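Local coordinates for DNA-entry nuclease (Competence-specific nuclease) (Streptococcus agalactiae ILRI112, PDB 4QGO), which probably hydrolyses DNA and RNA without sequence specificity, as a virulence-associated nuclease of the His-Me finger clan, here its catalytic domain with no metal bound, at residues Leu70-Ile74 with Arg75-Asn79; Thr137-Ala140 with His141-Gln144; Ile149-Gln153 with Asn154-Ser158; Ala193-Gln196 with Asp197-Glu201. The protein carries 1 engineered substitution. One frame throughout, in Å; residues are numbered along the deposited sequence.

How the contacts relate
The four contacts follow one another along the chain in numerical order, each within one continuous stretch. Contact 1 leaves strand 66-70 and contact 4 turns the chain between strands 188-195 and 201-207; both strands 66-70 and 188-195 flank strand 170-177 in the large antiparallel sheet, and the two contact centres are about 18 Å apart. Contacts 2 and 3 are neighbours, with centres about 11 Å apart. Gln138 and Ser142 of contact 2 probably bond to Gln153 of contact 3, joining the end of the two-stranded sheet 108-112/135-139 to the start of helix 153-165. That region probably belongs to the ββα motif of a His-Me finger nuclease, whereas contacts 1 and 4 shape peripheral loops.

Contact 1 of 4, residues Leu70-Ile74 with Arg75-Asn79; sequences LDRTI and RQYQN
An Asx turn opens the loop that leaves strand 66-70 of the large antiparallel sheet, and from the middle of this turn Arg72 reaches across to Tyr77. In the turn, Asp71 OD1 accepts from the backbone N of Thr73 at 2.8 Å and from Thr73 OG1 at 2.6 Å. The hydroxyl comes to the syn lone pair of OD1, while the N-H arrives on the anti side, out of the carboxylate plane. Aspartate suits this place because its short side chain can reach forward to the N-H and hydroxyl of the residue two places on, and its other oxygen, OD2, forms a salt bridge with Arg169. Asp71 O accepts from Ile74 N at 3.2 Å and, weakly, from Arg75 N at 3.3 Å. A water bridges the bend, donating to Arg72 O at 2.8 Å and to Arg75 O at 2.7 Å.

The bend of Arg72 at chi3 (101°) brings its NE and NH2 each to 3.2 Å from Tyr77 OH. The two side chains cross at about a right angle, with guanidinium and ring planes 64° apart. Both ends have other partners: Arg72 NH1 bonds Asn167, and Tyr77 OH bonds Asp165, which also forms a salt bridge with Arg75 NE. Arg72 is long enough to reach both Tyr77 OH and Asn167, while the tyrosine gives Arg72 a hydroxyl and Arg75 a ring face. Arg75 CG lies 3.4 Å above the plane of the Tyr77 ring, displaced toward the rim.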
loop_
_atom_site.group_PDB
_atom_site.type_symbol
_atom_site.label_atom_id
_atom_site.label_comp_id
_atom_site.label_asym_id
_atom_site.label_seq_id
_atom_site.Cartn_x
_atom_site.Cartn_y
_atom_site.Cartn_z
ATOM N N LEU A 70 12.548 5.066 8.176
ATOM C CA LEU A 70 12.695 6.184 7.265
ATOM C C LEU A 70 13.211 7.419 7.973
ATOM O O LEU A 70 12.769 7.752 9.068
ATOM C CB LEU A 70 11.347 6.511 6.611
ATOM C CG LEU A 70 10.635 5.390 5.843
ATOM C CD1 LEU A 70 9.231 5.830 5.415
ATOM C CD2 LEU A 70 11.447 4.949 4.631
ATOM N N ASP A 71 14.149 8.102 7.327
ATOM C CA ASP A 71 14.591 9.411 7.782
ATOM C C ASP A 71 15.212 10.151 6.598
ATOM O O ASP A 71 15.215 9.643 5.465
ATOM C CB ASP A 71 15.539 9.321 9.000
ATOM C CG ASP A 71 16.850 8.606 8.696
ATOM O OD1 ASP A 71 17.355 8.681 7.555
ATOM O OD2 ASP A 71 17.398 7.970 9.621
ATOM N N ARG A 72 15.733 11.342 6.851
ATOM C CA ARG A 72 16.230 12.170 5.758
ATOM C C ARG A 72 17.441 11.605 5.038
ATOM O O ARG A 72 17.768 12.069 3.945
ATOM C CB ARG A 72 16.508 13.593 6.239
ATOM C CG ARG A 72 15.241 14.410 6.382
ATOM C CD ARG A 72 15.539 15.872 6.590
ATOM N NE ARG A 72 15.364 16.644 5.366
ATOM C CZ ARG A 72 14.973 17.914 5.338
ATOM N NH1 ARG A 72 14.710 18.555 6.472
ATOM N NH2 ARG A 72 14.840 18.540 4.179
ATOM N N THR A 73 18.113 10.618 5.631
ATOM C CA THR A 73 19.277 10.025 4.971
ATOM C C THR A 73 18.931 9.147 3.769
ATOM O O THR A 73 19.795 8.883 2.934
ATOM C CB THR A 73 20.188 9.217 5.935
ATOM O OG1 THR A 73 19.535 7.998 6.326
ATOM C CG2 THR A 73 20.554 10.041 7.173
ATOM N N ILE A 74 17.686 8.678 3.675
ATOM C CA ILE A 74 17.290 7.860 2.528
ATOM C C ILE A 74 16.140 8.456 1.717
ATOM O O ILE A 74 15.747 7.909 0.690
ATOM C CB ILE A 74 16.988 6.389 2.912
ATOM C CG1 ILE A 74 15.783 6.287 3.852
ATOM C CG2 ILE A 74 18.217 5.749 3.539
ATOM C CD1 ILE A 74 15.325 4.846 4.067
ATOM N N ARG A 75 15.627 9.593 2.180
ATOM C CA ARG A 75 14.635 10.371 1.466
ATOM C C ARG A 75 15.169 10.791 0.100
ATOM O O ARG A 75 16.325 11.213 -0.024
ATOM C CB ARG A 75 14.290 11.604 2.307
ATOM C CG ARG A 75 13.279 12.549 1.694
ATOM C CD ARG A 75 11.830 12.100 1.861
ATOM N NE ARG A 75 10.958 13.230 1.542
ATOM C CZ ARG A 75 10.554 13.558 0.318
ATOM N NH1 ARG A 75 10.885 12.816 -0.733
ATOM N NH2 ARG A 75 9.800 14.641 0.152
ATOM N N GLN A 76 14.332 10.662 -0.922
ATOM C CA GLN A 76 14.722 10.999 -2.285
ATOM C C GLN A 76 13.837 12.112 -2.836
ATOM O O GLN A 76 12.662 11.893 -3.148
ATOM C CB GLN A 76 14.655 9.749 -3.164
ATOM C CG GLN A 76 14.896 9.980 -4.653
ATOM C CD GLN A 76 16.285 10.501 -4.977
ATOM O OE1 GLN A 76 16.618 11.649 -4.690
ATOM N NE2 GLN A 76 17.100 9.655 -5.599
ATOM N N TYR A 77 14.415 13.308 -2.956
ATOM C CA TYR A 77 13.690 14.481 -3.445
ATOM C C TYR A 77 13.781 14.586 -4.957
ATOM O O TYR A 77 12.953 15.248 -5.586
ATOM C CB TYR A 77 14.249 15.758 -2.801
ATOM C CG TYR A 77 14.046 15.827 -1.307
ATOM C CD1 TYR A 77 12.784 16.048 -0.775
ATOM C CD2 TYR A 77 15.116 15.679 -0.437
ATOM C CE1 TYR A 77 12.588 16.119 0.603
ATOM C CE2 TYR A 77 14.936 15.744 0.931
ATOM C CZ TYR A 77 13.669 15.966 1.443
ATOM O OH TYR A 77 13.493 16.022 2.811
ATOM N N GLN A 78 14.773 13.916 -5.541
ATOM C CA GLN A 78 15.045 14.073 -6.969
ATOM C C GLN A 78 14.257 13.080 -7.792
ATOM O O GLN A 78 13.708 12.109 -7.268
ATOM C CB GLN A 78 16.533 13.900 -7.264
ATOM C CG GLN A 78 17.435 14.765 -6.422
ATOM C CD GLN A 78 18.831 14.854 -6.994
ATOM O OE1 GLN A 78 19.741 14.149 -6.559
ATOM N NE2 GLN A 78 19.006 15.722 -7.987
ATOM N N ASN A 79 14.188 13.335 -9.088
ATOM C CA ASN A 79 13.640 12.367 -10.009
ATOM C C ASN A 79 14.667 11.288 -10.306
ATOM O O ASN A 79 15.874 11.503 -10.133
ATOM C CB ASN A 79 13.242 13.058 -11.306
ATOM C CG ASN A 79 12.040 13.946 -11.134
ATOM O OD1 ASN A 79 11.192 13.706 -10.268
ATOM N ND2 ASN A 79 11.948 14.980 -11.957
HETATM O O HOH W 1 18.625 11.395 1.374
#

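Contact 2 of 4, residues Thr137-Ala140 with His141-Gln144; sequences TQTA and HSNQ
Thr139 and Ser142 bring their hydroxyls together where strand 135-139 gives way to helix 140-144, with OG1 and OG 2.8 Å apart. Each hydroxyl sits between its own backbone N and carbonyl carbon (chi1 69° in Thr139, 74° in Ser142), which turns the two toward each other. Thr139 OG1 also accepts from Ser142 N at 3.1 Å, the capping bond of the helix, and is held from outside by Thr209 O. A small hydroxyl residue suits this position because it can reach an N-H of the first turn that follows. Beside this pair, the extended Gln138 lays its CG against Ser142 OG at 3.3 Å and brings its amide to Asn143; the two side chains cross at about a right angle, with their amide planes 60° apart. Gln138 OE1 and Asn143 OD1, both acceptors, stand 3.1 Å apart. Gln138 NE2 serves Gln153 and a water shared with Ser142 OG, and Asn143 ND2 bonds Asp109 weakly. Farther along the helix, the aliphatic part of Gln144 runs past Ala140 O while its NE2 goes to Asp109. With Asn143 N bonded to Thr139 O at 2.9 Å, this N-capped strand-to-helix junction probably belongs to the ββα motif of His-Me finger nucleases, which continues into helix 153-165.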
loop_
_atom_site.group_PDB
_atom_site.type_symbol
_atom_site.label_atom_id
_atom_site.label_comp_id
_atom_site.label_asym_id
_atom_site.label_seq_id
_atom_site.Cartn_x
_atom_site.Cartn_y
_atom_site.Cartn_z
ATOM N N THR A 137 -0.062 -4.980 -8.704
ATOM C CA THR A 137 -1.115 -4.407 -9.526
ATOM C C THR A 137 -2.078 -3.689 -8.601
ATOM O O THR A 137 -2.721 -4.319 -7.770
ATOM C CB THR A 137 -1.846 -5.502 -10.309
ATOM O OG1 THR A 137 -0.924 -6.113 -11.219
ATOM C CG2 THR A 137 -3.036 -4.928 -11.085
ATOM N N GLN A 138 -2.156 -2.367 -8.724
ATOM C CA GLN A 138 -2.951 -1.570 -7.801
ATOM C C GLN A 138 -3.926 -0.698 -8.575
ATOM O O GLN A 138 -3.571 -0.110 -9.616
ATOM C CB GLN A 138 -2.046 -0.697 -6.926
ATOM C CG GLN A 138 -2.800 -0.029 -5.769
ATOM C CD GLN A 138 -1.867 0.668 -4.804
ATOM O OE1 GLN A 138 -0.816 1.179 -5.203
ATOM N NE2 GLN A 138 -2.239 0.693 -3.527
ATOM N N THR A 139 -5.154 -0.603 -8.083
ATOM C CA THR A 139 -6.116 0.239 -8.792
ATOM C C THR A 139 -5.605 1.686 -8.872
ATOM O O THR A 139 -4.914 2.171 -7.962
ATOM C CB THR A 139 -7.525 0.206 -8.178
ATOM O OG1 THR A 139 -7.506 0.864 -6.897
ATOM C CG2 THR A 139 -8.011 -1.232 -8.039
ATOM N N ALA A 140 -5.931 2.368 -9.968
ATOM C CA ALA A 140 -5.535 3.757 -10.117
ATOM C C ALA A 140 -6.059 4.591 -8.958
ATOM O O ALA A 140 -5.333 5.427 -8.425
ATOM C CB ALA A 140 -6.036 4.319 -11.444
ATOM N N HIS A 141 -7.313 4.361 -8.561
ATOM C CA HIS A 141 -7.875 5.102 -7.445
ATOM C C HIS A 141 -7.096 4.899 -6.152
ATOM O O HIS A 141 -6.755 5.861 -5.465
ATOM C CB HIS A 141 -9.316 4.703 -7.185
ATOM C CG HIS A 141 -9.834 5.246 -5.898
ATOM N ND1 HIS A 141 -10.159 6.575 -5.729
ATOM C CD2 HIS A 141 -10.017 4.655 -4.694
ATOM C CE1 HIS A 141 -10.558 6.770 -4.483
ATOM N NE2 HIS A 141 -10.487 5.619 -3.836
ATOM N N SER A 142 -6.844 3.641 -5.804
ATOM C CA SER A 142 -6.221 3.381 -4.512
ATOM C C SER A 142 -4.732 3.742 -4.494
ATOM O O SER A 142 -4.184 4.059 -3.439
ATOM C CB SER A 142 -6.497 1.951 -4.029
ATOM O OG SER A 142 -5.745 0.983 -4.753
ATOM N N ASN A 143 -4.085 3.729 -5.655
ATOM C CA ASN A 143 -2.723 4.216 -5.772
ATOM C C ASN A 143 -2.642 5.738 -5.660
ATOM O O ASN A 143 -1.858 6.276 -4.877
ATOM C CB ASN A 143 -2.123 3.759 -7.111
ATOM C CG ASN A 143 -0.690 4.209 -7.286
ATOM O OD1 ASN A 143 0.220 3.644 -6.681
ATOM N ND2 ASN A 143 -0.471 5.203 -8.130
ATOM N N GLN A 144 -3.498 6.428 -6.409
ATOM C CA GLN A 144 -3.309 7.859 -6.674
ATOM C C GLN A 144 -3.966 8.823 -5.700
ATOM O O GLN A 144 -3.503 9.962 -5.543
ATOM C CB GLN A 144 -3.807 8.184 -8.083
ATOM C CG GLN A 144 -2.995 7.526 -9.161
ATOM C CD GLN A 144 -3.560 7.750 -10.553
ATOM O OE1 GLN A 144 -4.176 8.787 -10.832
ATOM N NE2 GLN A 144 -3.341 6.786 -11.437
HETATM O O HOH W 2 -4.760 -0.646 -2.668
#

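Contact 3 of 4, residues Ile149-Gln153 with Asn154-Ser158; sequences INRGQ and NYYES. With SO4 (sulfate ion), chain F; SO4 (sulfate ion), chain G.
Arg151 NH1 holds two oxygens at once, Tyr156 OH at 3.1 Å and O4 of a bound sulfate at 2.7 Å. The tyrosine oxygen lies 3° out of the guanidinium plane, and the sulfate also stands at the edge of the flat cation. Arg151 NH2 adds a bond to sulfate O3 at 3.2 Å and a weak one to O4. The ion probably came from the crystallisation liquor. Extended from CG to NE, the arginine chain is long enough to span both tyrosines. It runs over Tyr155, with CG making a CH-pi contact 4.2 Å from the ring centroid; farther out, the guanidinium covers the CE2 side of that ring at a plane angle of 29°.

This loop leads into helix 153-165, which probably belongs to the helical part of the ββα motif, following strands 108-112 and 135-139. Tyr156 packs on strands 188-195 and 201-207 of the large sheet. Gly152, with no side chain to crowd the helix start, is the N-cap and accepts a weak bond from Tyr155 N. One residue later, Glu157 N bonds Gln153 O at 2.9 Å. Their side chains are also paired: Gln153 NE2, on an amide whose OE1 faces Gln138, reaches Glu157 OE2 at 3.1 Å from above the carboxylate plane.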
loop_
_atom_site.group_PDB
_atom_site.type_symbol
_atom_site.label_atom_id
_atom_site.label_comp_id
_atom_site.label_asym_id
_atom_site.label_seq_id
_atom_site.Cartn_x
_atom_site.Cartn_y
_atom_site.Cartn_z
ATOM N N ILE A 149 -10.443 13.457 2.156
ATOM C CA ILE A 149 -11.859 13.111 2.122
ATOM C C ILE A 149 -12.133 11.734 1.498
ATOM O O ILE A 149 -13.127 11.090 1.810
ATOM C CB ILE A 149 -12.673 14.216 1.381
ATOM C CG1 ILE A 149 -14.126 14.210 1.836
ATOM C CG2 ILE A 149 -12.550 14.078 -0.132
ATOM C CD1 ILE A 149 -14.288 14.648 3.269
ATOM N N ASN A 150 -11.252 11.285 0.609
ATOM C CA ASN A 150 -11.435 10.015 -0.088
ATOM C C ASN A 150 -10.050 9.479 -0.382
ATOM O O ASN A 150 -9.492 9.691 -1.464
ATOM C CB ASN A 150 -12.245 10.200 -1.383
ATOM C CG ASN A 150 -12.515 8.886 -2.109
ATOM O OD1 ASN A 150 -12.229 7.802 -1.595
ATOM N ND2 ASN A 150 -13.097 8.978 -3.303
ATOM N N ARG A 151 -9.511 8.772 0.603
ATOM C CA ARG A 151 -8.078 8.514 0.712
ATOM C C ARG A 151 -7.586 7.329 -0.096
ATOM O O ARG A 151 -8.272 6.320 -0.223
ATOM C CB ARG A 151 -7.729 8.295 2.184
ATOM C CG ARG A 151 -8.027 9.508 3.051
ATOM C CD ARG A 151 -7.889 9.211 4.530
ATOM N NE ARG A 151 -8.361 10.352 5.316
ATOM C CZ ARG A 151 -8.130 10.528 6.612
ATOM N NH1 ARG A 151 -7.416 9.641 7.299
ATOM N NH2 ARG A 151 -8.612 11.603 7.221
ATOM N N GLY A 152 -6.395 7.477 -0.669
ATOM C CA GLY A 152 -5.686 6.365 -1.268
ATOM C C GLY A 152 -4.339 6.217 -0.585
ATOM O O GLY A 152 -4.037 6.911 0.391
ATOM N N GLN A 153 -3.529 5.306 -1.100
ATOM C CA GLN A 153 -2.207 5.098 -0.537
ATOM C C GLN A 153 -1.351 6.374 -0.635
ATOM O O GLN A 153 -0.552 6.654 0.267
ATOM C CB GLN A 153 -1.535 3.898 -1.206
ATOM C CG GLN A 153 -0.105 3.660 -0.729
ATOM C CD GLN A 153 0.422 2.291 -1.104
ATOM O OE1 GLN A 153 -0.343 1.370 -1.413
ATOM N NE2 GLN A 153 1.746 2.147 -1.067
ATOM N N ASN A 154 -1.536 7.155 -1.698
ATOM C CA ASN A 154 -0.801 8.415 -1.829
ATOM C C ASN A 154 -1.028 9.331 -0.626
ATOM O O ASN A 154 -0.102 9.990 -0.170
ATOM C CB ASN A 154 -1.207 9.163 -3.111
ATOM C CG ASN A 154 -0.246 8.934 -4.279
ATOM O OD1 ASN A 154 0.773 8.244 -4.162
ATOM N ND2 ASN A 154 -0.576 9.528 -5.421
ATOM N N TYR A 155 -2.260 9.381 -0.118
ATOM C CA TYR A 155 -2.552 10.228 1.040
ATOM C C TYR A 155 -1.656 9.866 2.232
ATOM O O TYR A 155 -1.072 10.743 2.888
ATOM C CB TYR A 155 -4.027 10.114 1.460
ATOM C CG TYR A 155 -4.329 10.918 2.701
ATOM C CD1 TYR A 155 -4.541 12.287 2.623
ATOM C CD2 TYR A 155 -4.380 10.312 3.950
ATOM C CE1 TYR A 155 -4.779 13.035 3.760
ATOM C CE2 TYR A 155 -4.627 11.061 5.099
ATOM C CZ TYR A 155 -4.832 12.413 4.983
ATOM O OH TYR A 155 -5.073 13.161 6.117
ATOM N N TYR A 156 -1.582 8.574 2.532
ATOM C CA TYR A 156 -0.776 8.105 3.647
ATOM C C TYR A 156 0.708 8.280 3.414
ATOM O O TYR A 156 1.455 8.640 4.333
ATOM C CB TYR A 156 -1.165 6.673 4.016
ATOM C CG TYR A 156 -2.497 6.695 4.713
ATOM C CD1 TYR A 156 -2.577 6.907 6.091
ATOM C CD2 TYR A 156 -3.679 6.584 3.997
ATOM C CE1 TYR A 156 -3.801 6.977 6.730
ATOM C CE2 TYR A 156 -4.908 6.650 4.628
ATOM C CZ TYR A 156 -4.958 6.838 5.993
ATOM O OH TYR A 156 -6.173 6.915 6.639
ATOM N N GLU A 157 1.133 8.066 2.177
ATOM C CA GLU A 157 2.521 8.350 1.813
ATOM C C GLU A 157 2.856 9.825 2.014
ATOM O O GLU A 157 3.950 10.148 2.483
ATOM C CB GLU A 157 2.821 7.884 0.386
ATOM C CG GLU A 157 2.872 6.349 0.297
ATOM C CD GLU A 157 2.834 5.836 -1.114
ATOM O OE1 GLU A 157 2.269 6.531 -1.974
ATOM O OE2 GLU A 157 3.363 4.729 -1.373
ATOM N N SER A 158 1.913 10.707 1.694
ATOM C CA SER A 158 2.110 12.126 1.943
ATOM C C SER A 158 2.271 12.434 3.424
ATOM O O SER A 158 3.094 13.281 3.784
ATOM C CB SER A 158 0.960 12.946 1.368
ATOM O OG SER A 158 0.958 12.864 -0.046
HETATM S S SO4 F . -14.167 12.262 -4.491
HETATM O O1 SO4 F . -15.376 12.512 -5.285
HETATM O O2 SO4 F . -13.061 13.072 -4.995
HETATM O O3 SO4 F . -14.420 12.625 -3.095
HETATM O O4 SO4 F . -13.819 10.844 -4.567
HETATM S S SO4 G . -7.298 11.709 10.607
HETATM O O1 SO4 G . -6.631 12.998 10.773
HETATM O O2 SO4 G . -7.125 10.908 11.815
HETATM O O3 SO4 G . -8.721 11.926 10.366
HETATM O O4 SO4 G . -6.710 11.002 9.473
#

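Contact 4 of 4, residues Ala193-Gln196 with Asp197-Glu201; sequences AKSQ and DGTLE
Lys194 lies over Glu201, its CD 3.5 Å from Glu201 OE1. The bend at chi2 (66°) folds the lysine chain back across its neighbour, and CE also packs on Gly198 CA at 3.8 Å. The ammonium NZ is 4.1 Å from Glu201 OE1, beyond a salt bridge though probably still attractive; Glu201 OE2 is taken by Thr41 N. The two residues form a non-hydrogen-bonded antiparallel pair, their side chains on the same face, and the strands are tied next to it by Ser195 N to Leu200 O at 2.9 Å. Together these contacts close the β-hairpin between strands 188-195 and 201-207. Its connection begins with a type I turn that runs from Ser195 and ends at Gly198, whose phi is +80°, a value open to glycine.

Ser195 points its hydroxyl into the loop, where OG accepts from Leu200 N at 3.0 Å and donates to Asp197 OD1 at 2.7 Å. That carboxylate oxygen also receives Thr199 N, making an Asx turn, and Thr199 OG1 at 2.7 Å. Serine and aspartate are short enough to fit inside so tight a bend. Three donors on OD1, with the salt bridge from Asp197 OD2 to Lys168, probably hold the carboxylate's rotation.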
loop_
_atom_site.group_PDB
_atom_site.type_symbol
_atom_site.label_atom_id
_atom_site.label_comp_id
_atom_site.label_asym_id
_atom_site.label_seq_id
_atom_site.Cartn_x
_atom_site.Cartn_y
_atom_site.Cartn_z
ATOM N N ALA A 193 2.418 3.084 10.288
ATOM C CA ALA A 193 3.503 4.042 10.478
ATOM C C ALA A 193 3.527 4.565 11.906
ATOM O O ALA A 193 2.477 4.738 12.528
ATOM C CB ALA A 193 3.390 5.206 9.491
ATOM N N LYS A 194 4.730 4.837 12.409
ATOM C CA LYS A 194 4.900 5.375 13.754
ATOM C C LYS A 194 6.169 6.211 13.763
ATOM O O LYS A 194 7.229 5.728 13.381
ATOM C CB LYS A 194 5.003 4.220 14.757
ATOM C CG LYS A 194 5.338 4.631 16.181
ATOM C CD LYS A 194 4.206 5.441 16.776
ATOM C CE LYS A 194 4.496 5.786 18.239
ATOM N NZ LYS A 194 4.680 4.560 19.066
ATOM N N SER A 195 6.067 7.466 14.194
ATOM C CA SER A 195 7.269 8.280 14.364
ATOM C C SER A 195 7.877 8.076 15.755
ATOM O O SER A 195 7.176 7.719 16.713
ATOM C CB SER A 195 6.977 9.764 14.107
ATOM O OG SER A 195 6.094 10.289 15.085
ATOM N N GLN A 196 9.184 8.289 15.845
ATOM C CA GLN A 196 9.888 8.182 17.120
ATOM C C GLN A 196 9.227 9.046 18.191
ATOM O O GLN A 196 9.048 8.595 19.323
ATOM C CB GLN A 196 11.361 8.565 16.950
ATOM C CG GLN A 196 12.171 8.504 18.248
ATOM C CD GLN A 196 13.554 9.136 18.119
ATOM O OE1 GLN A 196 14.231 8.996 17.099
ATOM N NE2 GLN A 196 13.977 9.840 19.165
ATOM N N ASP A 197 8.834 10.266 17.823
ATOM C CA ASP A 197 8.227 11.184 18.796
ATOM C C ASP A 197 6.743 10.944 19.049
ATOM O O ASP A 197 6.127 11.648 19.849
ATOM C CB ASP A 197 8.494 12.658 18.436
ATOM C CG ASP A 197 7.715 13.145 17.210
ATOM O OD1 ASP A 197 6.875 12.413 16.644
ATOM O OD2 ASP A 197 7.940 14.306 16.811
ATOM N N GLY A 198 6.175 9.968 18.341
ATOM C CA GLY A 198 4.797 9.564 18.547
ATOM C C GLY A 198 3.735 10.441 17.901
ATOM O O GLY A 198 2.539 10.148 18.017
ATOM N N THR A 199 4.149 11.518 17.235
ATOM C CA THR A 199 3.173 12.462 16.688
ATOM C C THR A 199 2.504 11.931 15.425
ATOM O O THR A 199 1.392 12.341 15.079
ATOM C CB THR A 199 3.777 13.849 16.375
ATOM O OG1 THR A 199 4.818 13.710 15.402
ATOM C CG2 THR A 199 4.338 14.500 17.636
ATOM N N LEU A 200 3.192 11.031 14.727
ATOM C CA LEU A 200 2.588 10.347 13.593
ATOM C C LEU A 200 2.339 8.893 13.939
ATOM O O LEU A 200 3.256 8.178 14.353
ATOM C CB LEU A 200 3.494 10.408 12.364
ATOM C CG LEU A 200 2.970 9.660 11.130
ATOM C CD1 LEU A 200 1.735 10.344 10.586
ATOM C CD2 LEU A 200 4.047 9.563 10.047
ATOM N N GLU A 201 1.100 8.454 13.768
ATOM C CA GLU A 201 0.785 7.039 13.938
ATOM C C GLU A 201 -0.477 6.698 13.176
ATOM O O GLU A 201 -1.492 7.370 13.325
ATOM C CB GLU A 201 0.632 6.666 15.416
ATOM C CG GLU A 201 0.387 5.171 15.611
ATOM C CD GLU A 201 0.516 4.701 17.047
ATOM O OE1 GLU A 201 0.892 5.510 17.922
ATOM O OE2 GLU A 201 0.251 3.496 17.297
#